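Local coordinates for protein cytochrome C, class II (Shewanella frigidimarina, PDB 4ULV) that binds a covalently attached heme c whose iron can take up diatomic gases, and probably serves in electron transfer or gas sensing, at residues 81-92 with 114-125. Numbering follows the deposited sequence. Where two conformers were deposited one is given.
With HEC (heme c), chain C.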
ATOM      1  N   PHE A  81      20.931   4.766  -3.769  1.00  9.82           N
ATOM      2  CA  PHE A  81      19.662   4.104  -3.662  1.00  9.70           C
ATOM      3  C   PHE A  81      18.540   5.036  -3.146  1.00  8.81           C
ATOM      4  O   PHE A  81      17.416   5.033  -3.664  1.00  9.49           O
ATOM      5  CB  PHE A  81      19.783   2.846  -2.762  1.00 10.77           C
ATOM      6  CG  PHE A  81      18.526   2.042  -2.669  1.00  9.49           C
ATOM      7  CD1 PHE A  81      18.220   1.108  -3.625  1.00 10.53           C
ATOM      8  CD2 PHE A  81      17.665   2.158  -1.560  1.00  9.67           C
ATOM      9  CE1 PHE A  81      17.112   0.324  -3.556  1.00  9.00           C
ATOM     10  CE2 PHE A  81      16.546   1.347  -1.465  1.00 10.44           C
ATOM     11  CZ  PHE A  81      16.261   0.408  -2.435  1.00  9.24           C
ATOM     12  N   ASP A  82      18.870   5.725  -2.059  1.00  9.30           N
ATOM     13  CA  ASP A  82      17.915   6.631  -1.411  1.00  8.73           C
ATOM     14  C   ASP A  82      17.582   7.843  -2.322  1.00  9.18           C
ATOM     15  O   ASP A  82      16.450   8.262  -2.342  1.00 10.28           O
ATOM     16  CB  ASP A  82      18.457   7.127  -0.065  1.00 10.74           C
ATOM     17  CG  ASP A  82      18.535   6.037   0.976  1.00 11.30           C
ATOM     18  OD1 ASP A  82      17.969   4.923   0.769  1.00 11.55           O
ATOM     19  OD2 ASP A  82      19.147   6.314   2.052  1.00 10.86           O
ATOM     20  N   SER A  83      18.561   8.321  -3.112  1.00  9.06           N
ATOM     21  CA  SER A  83      18.298   9.381  -4.089  1.00 11.81           C
ATOM     22  C   SER A  83      17.310   8.878  -5.137  1.00  9.22           C
ATOM     23  O   SER A  83      16.327   9.521  -5.427  1.00  9.83           O
ATOM     24  CB  SER A  83      19.614   9.792  -4.698  1.00 13.88           C
ATOM     25  OG  SER A  83      19.418  10.734  -5.757  1.00 12.09           O
ATOM     26  N   LYS A  84      17.564   7.658  -5.669  1.00  9.60           N
ATOM     27  CA  LYS A  84      16.612   7.063  -6.638  1.00  9.47           C
ATOM     28  C   LYS A  84      15.214   6.876  -6.012  1.00  8.43           C
ATOM     29  O   LYS A  84      14.176   7.095  -6.631  1.00  9.89           O
ATOM     30  CB  LYS A  84      17.119   5.704  -7.187  1.00  8.07           C
ATOM     31  CG  LYS A  84      18.257   5.834  -8.131  1.00  9.24           C
ATOM     32  CD  LYS A  84      18.593   4.461  -8.771  1.00 10.33           C
ATOM     33  CE  LYS A  84      19.848   4.401  -9.628  1.00 12.05           C
ATOM     34  NZ  LYS A  84      19.963   5.529 -10.559  1.00 15.43           N
ATOM     35  N   MET A  85      15.191   6.360  -4.781  1.00  8.75           N
ATOM     36  CA  MET A  85      13.890   6.142  -4.141  1.00  9.22           C
ATOM     37  C   MET A  85      13.100   7.431  -3.919  1.00  8.58           C
ATOM     38  O   MET A  85      11.898   7.442  -4.180  1.00  9.27           O
ATOM     39  CB  MET A  85      14.065   5.361  -2.850  1.00 10.60           C
ATOM     40  CG  MET A  85      12.735   4.914  -2.229  1.00 12.07           C
ATOM     41  SD  MET A  85      11.951   3.594  -3.148  1.00 13.53           S
ATOM     42  CE  MET A  85      12.977   2.141  -2.776  1.00 12.89           C
ATOM     43  N   THR A  86      13.775   8.457  -3.417  1.00  8.22           N
ATOM     44  CA  THR A  86      13.086   9.744  -3.265  1.00  9.24           C
ATOM     45  C   THR A  86      12.661  10.379  -4.562  1.00  8.99           C
ATOM     46  O   THR A  86      11.566  10.942  -4.676  1.00 10.49           O
ATOM     47  CB  THR A  86      13.891  10.711  -2.402  1.00 10.95           C
ATOM     48  OG1 THR A  86      15.164  10.979  -2.937  1.00 13.72           O
ATOM     49  CG2 THR A  86      14.102  10.200  -1.060  1.00 10.68           C
ATOM     50  N   ALA A  87      13.464  10.185  -5.609  1.00  9.49           N
ATOM     51  CA  ALA A  87      13.080  10.644  -6.910  1.00  9.56           C
ATOM     52  C   ALA A  87      11.883   9.922  -7.450  1.00  8.90           C
ATOM     53  O   ALA A  87      10.993  10.507  -8.065  1.00  9.45           O
ATOM     54  CB  ALA A  87      14.233  10.578  -7.874  1.00 10.25           C
ATOM     55  N   PHE A  88      11.808   8.597  -7.099  1.00  9.15           N
ATOM     56  CA  PHE A  88      10.619   7.850  -7.475  1.00  9.45           C
ATOM     57  C   PHE A  88       9.366   8.398  -6.766  1.00  8.85           C
ATOM     58  O   PHE A  88       8.310   8.544  -7.355  1.00 10.69           O
ATOM     59  CB  PHE A  88      10.866   6.328  -7.193  1.00  8.54           C
ATOM     60  CG  PHE A  88       9.639   5.476  -7.223  1.00  9.54           C
ATOM     61  CD1 PHE A  88       8.746   5.520  -8.283  1.00  9.92           C
ATOM     62  CD2 PHE A  88       9.433   4.491  -6.227  1.00  8.41           C
ATOM     63  CE1 PHE A  88       7.649   4.685  -8.341  1.00  9.61           C
ATOM     64  CE2 PHE A  88       8.316   3.676  -6.283  1.00 11.78           C
ATOM     65  CZ  PHE A  88       7.428   3.729  -7.321  1.00  8.44           C
ATOM     66  N   GLN A  89       9.485   8.611  -5.451  1.00 10.21           N
ATOM     67  CA  GLN A  89       8.349   9.176  -4.704  1.00 10.21           C
ATOM     68  C   GLN A  89       7.936  10.486  -5.361  1.00  9.72           C
ATOM     69  O   GLN A  89       6.743  10.743  -5.520  1.00 12.47           O
ATOM     70  CB  GLN A  89       8.720   9.386  -3.214  1.00 10.44           C
ATOM     71  CG  GLN A  89       8.980   8.059  -2.453  1.00 11.41           C
ATOM     72  CD  GLN A  89       9.472   8.234  -1.023  1.00 13.46           C
ATOM     73  OE1 GLN A  89       9.509   9.360  -0.485  1.00 21.62           O
ATOM     74  NE2 GLN A  89       9.801   7.122  -0.373  1.00 11.89           N
ATOM     75  N   ASP A  90       8.906  11.306  -5.730  1.00  9.63           N
ATOM     76  CA  ASP A  90       8.602  12.594  -6.383  1.00 11.87           C
ATOM     77  C   ASP A  90       7.895  12.397  -7.750  1.00 10.04           C
ATOM     78  O   ASP A  90       6.909  13.074  -8.060  1.00 12.12           O
ATOM     79  CB  ASP A  90       9.884  13.377  -6.610  1.00 12.93           C
ATOM     80  CG  ASP A  90      10.489  13.937  -5.347  1.00 14.42           C
ATOM     81  OD1 ASP A  90       9.788  14.085  -4.284  1.00 16.00           O
ATOM     82  OD2 ASP A  90      11.712  14.320  -5.416  1.00 14.99           O
ATOM     83  N   ASN A  91       8.454  11.519  -8.617  1.00  9.12           N
ATOM     84  CA  ASN A  91       7.824  11.313  -9.880  0.60  9.25           C
ATOM     85  C   ASN A  91       6.465  10.648  -9.824  1.00  9.30           C
ATOM     86  O   ASN A  91       5.583  10.930 -10.605  1.00 10.72           O
ATOM     87  CB  ASN A  91       8.800  10.680 -10.849  0.60  6.17           C
ATOM     88  CG  ASN A  91       8.953   9.179 -10.690  0.60  8.52           C
ATOM     89  OD1 ASN A  91       7.967   8.459 -10.582  0.60 10.80           O
ATOM     90  ND2 ASN A  91      10.205   8.697 -10.756  0.60  9.35           N
ATOM     91  N   ALA A  92       6.243   9.791  -8.813  1.00 10.37           N
ATOM     92  CA  ALA A  92       4.917   9.216  -8.623  1.00  9.54           C
ATOM     93  C   ALA A  92       3.904  10.305  -8.220  1.00  9.84           C
ATOM     94  O   ALA A  92       2.771  10.293  -8.693  1.00  9.90           O
ATOM     95  CB  ALA A  92       4.970   8.107  -7.567  1.00 10.57           C
ATOM     96  N   THR A 114       7.945   8.022 -14.688  1.00  9.23           N
ATOM     97  CA  THR A 114       7.856   7.105 -13.538  1.00  9.63           C
ATOM     98  C   THR A 114       8.421   5.726 -13.946  1.00  9.31           C
ATOM     99  O   THR A 114       9.220   5.119 -13.173  1.00 10.93           O
ATOM    100  CB  THR A 114       6.425   7.044 -13.099  1.00  9.13           C
ATOM    101  OG1 THR A 114       5.987   8.369 -12.684  1.00 11.09           O
ATOM    102  CG2 THR A 114       6.256   6.117 -11.929  1.00 12.06           C
ATOM    103  N   GLY A 115       8.070   5.205 -15.125  1.00  9.21           N
ATOM    104  CA  GLY A 115       8.573   3.953 -15.610  1.00  9.83           C
ATOM    105  C   GLY A 115      10.070   3.921 -15.660  1.00 11.11           C
ATOM    106  O   GLY A 115      10.699   2.885 -15.328  1.00 11.75           O
ATOM    107  N   LYS A 116      10.677   5.004 -16.115  1.00 12.84           N
ATOM    108  CA  LYS A 116      12.145   5.072 -16.169  1.00 13.73           C
ATOM    109  C   LYS A 116      12.781   4.927 -14.828  1.00 14.44           C
ATOM    110  O   LYS A 116      13.880   4.336 -14.741  1.00 15.84           O
ATOM    111  CB  LYS A 116      12.562   6.417 -16.758  1.00 14.79           C
ATOM    112  CG  LYS A 116      14.080   6.644 -16.955  1.00 19.49           C
ATOM    113  CD  LYS A 116      14.411   7.923 -17.785  1.00 19.60           C
ATOM    114  CE  LYS A 116      15.904   8.172 -17.884  1.00 29.03           C
ATOM    115  NZ  LYS A 116      16.513   8.709 -16.638  0.50 25.44           N
ATOM    116  N   SER A 117      12.120   5.430 -13.773  1.00 12.59           N
ATOM    117  CA  SER A 117      12.706   5.275 -12.462  0.60 12.33           C
ATOM    118  C   SER A 117      12.637   3.848 -11.965  1.00  9.87           C
ATOM    119  O   SER A 117      13.579   3.424 -11.315  1.00 11.38           O
ATOM    120  CB  SER A 117      12.082   6.193 -11.431  0.60 11.53           C
ATOM    121  OG  SER A 117      10.720   5.889 -11.284  0.60  9.45           O
ATOM    122  N   CYS A 118      11.560   3.141 -12.280  1.00  9.54           N
ATOM    123  CA  CYS A 118      11.517   1.704 -11.956  1.00  9.80           C
ATOM    124  C   CYS A 118      12.688   0.988 -12.580  1.00 10.38           C
ATOM    125  O   CYS A 118      13.461   0.297 -11.894  1.00 10.96           O
ATOM    126  CB  CYS A 118      10.239   1.008 -12.440  1.00 11.97           C
ATOM    127  SG  CYS A 118       8.654   1.842 -12.383  1.00 11.32           S
ATOM    128  N   LYS A 119      12.824   1.184 -13.889  1.00 11.16           N
ATOM    129  CA  LYS A 119      13.874   0.512 -14.606  1.00 10.44           C
ATOM    130  C   LYS A 119      15.250   0.918 -14.147  1.00 11.37           C
ATOM    131  O   LYS A 119      16.158   0.080 -14.003  1.00 12.40           O
ATOM    132  CB  LYS A 119      13.745   0.800 -16.112  1.00 13.11           C
ATOM    133  CG  LYS A 119      14.808   0.082 -16.956  1.00 18.96           C
ATOM    134  CD  LYS A 119      14.661   0.427 -18.445  1.00 24.12           C
ATOM    135  CE  LYS A 119      15.692  -0.219 -19.402  1.00 30.20           C
ATOM    136  NZ  LYS A 119      16.824  -0.906 -18.781  1.00 42.22           N
ATOM    137  N   GLY A 120      15.460   2.210 -13.942  1.00 11.58           N
ATOM    138  CA  GLY A 120      16.747   2.729 -13.527  1.00 12.18           C
ATOM    139  C   GLY A 120      17.219   2.137 -12.213  1.00 10.50           C
ATOM    140  O   GLY A 120      18.410   1.962 -12.005  1.00 12.62           O
ATOM    141  N   CYS A 121      16.283   1.971 -11.259  1.00  9.54           N
ATOM    142  CA  CYS A 121      16.623   1.314 -10.065  1.00  8.30           C
ATOM    143  C   CYS A 121      16.861  -0.151 -10.185  1.00  8.79           C
ATOM    144  O   CYS A 121      17.881  -0.679  -9.673  1.00 12.50           O
ATOM    145  CB  CYS A 121      15.596   1.642  -8.976  1.00  9.07           C
ATOM    146  SG  CYS A 121      16.182   1.031  -7.359  1.00 10.72           S
ATOM    147  N   HIS A 122      15.963  -0.838 -10.876  1.00  9.10           N
ATOM    148  CA  HIS A 122      16.150  -2.279 -11.058  1.00 10.37           C
ATOM    149  C   HIS A 122      17.471  -2.613 -11.764  1.00  9.25           C
ATOM    150  O   HIS A 122      18.147  -3.591 -11.391  1.00 11.45           O
ATOM    151  CB  HIS A 122      15.004  -2.861 -11.819  1.00 11.92           C
ATOM    152  CG  HIS A 122      13.679  -2.771 -11.131  1.00 10.03           C
ATOM    153  ND1 HIS A 122      12.507  -3.121 -11.749  1.00 15.69           N
ATOM    154  CD2 HIS A 122      13.348  -2.454  -9.846  1.00  9.88           C
ATOM    155  CE1 HIS A 122      11.508  -3.030 -10.872  1.00 16.52           C
ATOM    156  NE2 HIS A 122      12.006  -2.638  -9.716  1.00 11.41           N
ATOM    157  N   ASP A 123      17.841  -1.773 -12.723  1.00 11.02           N
ATOM    158  CA  ASP A 123      19.068  -2.067 -13.497  1.00 10.92           C
ATOM    159  C   ASP A 123      20.268  -2.129 -12.594  1.00 11.45           C
ATOM    160  O   ASP A 123      21.163  -2.962 -12.792  1.00 16.35           O
ATOM    161  CB  ASP A 123      19.262  -0.965 -14.549  1.00 12.66           C
ATOM    162  CG  ASP A 123      18.417  -1.176 -15.769  1.00 16.26           C
ATOM    163  OD1 ASP A 123      17.801  -2.236 -15.928  1.00 17.87           O
ATOM    164  OD2 ASP A 123      18.360  -0.196 -16.563  1.00 19.81           O
ATOM    165  N   VAL A 124      20.294  -1.289 -11.552  1.00 11.14           N
ATOM    166  CA  VAL A 124      21.457  -1.179 -10.660  1.00 10.99           C
ATOM    167  C   VAL A 124      21.345  -2.097  -9.429  1.00 10.98           C
ATOM    168  O   VAL A 124      22.375  -2.622  -8.981  1.00 15.45           O
ATOM    169  CB  VAL A 124      21.740   0.300 -10.278  1.00 11.07           C
ATOM    170  CG1 VAL A 124      22.944   0.422  -9.408  1.00 14.64           C
ATOM    171  CG2 VAL A 124      21.886   1.125 -11.515  1.00 11.80           C
ATOM    172  N   TYR A 125      20.124  -2.230  -8.857  1.00  9.84           N
ATOM    173  CA  TYR A 125      19.952  -2.748  -7.506  1.00  9.70           C
ATOM    174  C   TYR A 125      19.127  -3.997  -7.379  1.00 10.99           C
ATOM    175  O   TYR A 125      18.981  -4.496  -6.239  1.00 12.22           O
ATOM    176  CB  TYR A 125      19.386  -1.626  -6.652  1.00  9.86           C
ATOM    177  CG  TYR A 125      20.335  -0.498  -6.470  1.00 10.15           C
ATOM    178  CD1 TYR A 125      21.531  -0.637  -5.831  1.00 11.02           C
ATOM    179  CD2 TYR A 125      20.023   0.786  -6.947  1.00  9.56           C
ATOM    180  CE1 TYR A 125      22.402   0.399  -5.671  1.00 10.14           C
ATOM    181  CE2 TYR A 125      20.899   1.825  -6.796  1.00 11.18           C
ATOM    182  CZ  TYR A 125      22.113   1.658  -6.200  1.00 11.81           C
ATOM    183  OH  TYR A 125      23.031   2.657  -6.042  1.00 12.77           O
TER
HETATM  184 FE   HEC C 129      10.877  -2.287  -7.897  1.00 10.11          FE
HETATM  185  CHA HEC C 129      11.089  -5.459  -6.601  1.00 10.84           C
HETATM  186  CHB HEC C 129       7.988  -3.128  -9.414  1.00  9.06           C
HETATM  187  CHC HEC C 129      10.338   0.985  -8.625  1.00  9.45           C
HETATM  188  CHD HEC C 129      13.732  -1.446  -6.263  1.00  8.68           C
HETATM  189  NA  HEC C 129       9.722  -4.028  -7.948  1.00  9.71           N
HETATM  190  C1A HEC C 129       9.962  -5.233  -7.395  1.00  9.47           C
HETATM  191  C2A HEC C 129       8.966  -6.164  -7.723  1.00 10.58           C
HETATM  192  C3A HEC C 129       8.088  -5.501  -8.522  1.00 10.00           C
HETATM  193  C4A HEC C 129       8.578  -4.161  -8.644  1.00  9.52           C
HETATM  194  CMA HEC C 129       6.865  -6.056  -9.169  1.00 10.94           C
HETATM  195  CAA HEC C 129       8.919  -7.628  -7.268  1.00 10.55           C
HETATM  196  CBA HEC C 129       8.184  -7.734  -5.918  1.00 10.95           C
HETATM  197  CGA HEC C 129       8.019  -9.176  -5.447  1.00 14.79           C
HETATM  198  O1A HEC C 129       8.999  -9.758  -4.991  1.00 18.70           O
HETATM  199  O2A HEC C 129       6.887  -9.682  -5.508  1.00 22.51           O
HETATM  200  NB  HEC C 129       9.350  -1.205  -8.774  1.00  9.90           N
HETATM  201  C1B HEC C 129       8.290  -1.719  -9.459  1.00  9.80           C
HETATM  202  C2B HEC C 129       7.604  -0.775 -10.237  1.00  9.43           C
HETATM  203  C3B HEC C 129       8.299   0.369  -9.975  1.00  8.96           C
HETATM  204  C4B HEC C 129       9.354   0.116  -9.104  1.00  9.07           C
HETATM  205  CMB HEC C 129       6.483  -1.011 -11.167  1.00 10.56           C
HETATM  206  CAB HEC C 129       8.066   1.768 -10.520  1.00  9.67           C
HETATM  207  CBB HEC C 129       6.603   2.170 -10.666  1.00  9.97           C
HETATM  208  NC  HEC C 129      11.834  -0.468  -7.459  1.00  9.34           N
HETATM  209  C1C HEC C 129      11.505   0.801  -7.922  1.00  8.64           C
HETATM  210  C2C HEC C 129      12.479   1.737  -7.524  1.00  8.59           C
HETATM  211  C3C HEC C 129      13.461   1.045  -6.819  1.00  9.51           C
HETATM  212  C4C HEC C 129      12.998  -0.325  -6.826  1.00  9.35           C
HETATM  213  CMC HEC C 129      12.405   3.226  -7.876  1.00  8.90           C
HETATM  214  CAC HEC C 129      14.746   1.522  -6.218  1.00 10.14           C
HETATM  215  CBC HEC C 129      14.880   2.946  -5.769  1.00  9.88           C
HETATM  216  ND  HEC C 129      12.182  -3.275  -6.605  1.00  9.35           N
HETATM  217  C1D HEC C 129      13.341  -2.821  -6.148  1.00  9.75           C
HETATM  218  C2D HEC C 129      14.124  -3.833  -5.518  1.00  9.93           C
HETATM  219  C3D HEC C 129      13.323  -4.940  -5.531  1.00  9.65           C
HETATM  220  C4D HEC C 129      12.158  -4.591  -6.261  1.00 10.67           C
HETATM  221  CMD HEC C 129      15.450  -3.698  -4.890  1.00 10.70           C
HETATM  222  CAD HEC C 129      13.618  -6.259  -4.889  1.00  8.98           C
HETATM  223  CBD HEC C 129      12.895  -6.454  -3.554  1.00  9.38           C
HETATM  224  CGD HEC C 129      13.191  -7.812  -2.890  1.00 10.29           C
HETATM  225  O1D HEC C 129      13.191  -8.835  -3.664  1.00 12.10           O
HETATM  226  O2D HEC C 129      13.472  -7.773  -1.684  1.00 11.27           O
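F81 and F88 both carry CG opposite the backbone N (chi1 -176° in F81), which swings their rings off helix 78-98 to the heme, beside the residues of helix 104-125 that hold it. Segments 81-92 and 114-125 run nearly antiparallel, their axes 9.4 Å apart at closest approach. At one end F81 meets Y125 in a T-shaped pair: the planes stand at 88° and CD1 of F81 lies 3.8 Å from CD2 of Y125, over the tyrosine face. V124 CG1 covers the other face of that ring, and D80 hydrogen-bonds its hydroxyl. K84 lies as a knob among G120, C121, V124 and Y125, its CE 3.7 Å from G120 O.

At the other end the amide of N91 spans two hydroxyls. In the conformers given, ND2 donates to S117 OG (2.9 Å, N-H...O angle 161°), which lies slightly out of the amide plane; both residues have a second conformer, where this bond may be absent. OD1 approaches T114 OG1, whose proton may go instead to A110 O.

Between these ends, F88 presents a ring face to heme CHC and a ring edge to T114 CG2. Its CD2 lies 3.6 Å from heme CMC, and its CE1 is equally close to heme CBB. Without this ring, as with an alanine here, a gap would probably open beside heme CMC and the thioether carbon CAB.

C118 and C121 are bonded through SG to heme CAB and CAC. H122 NE2 binds heme FE at 2.2 Å. Together they form the CXXCH heme-attachment motif of c-type cytochromes, carried here on the last helix of a cytochrome c' four-helix bundle. Heme attachment and axial ligation thus come from helix 104-125, whereas helix 78-98 adds mainly apolar walls, consistent with a largely nonpolar setting along this edge of the porphyrin.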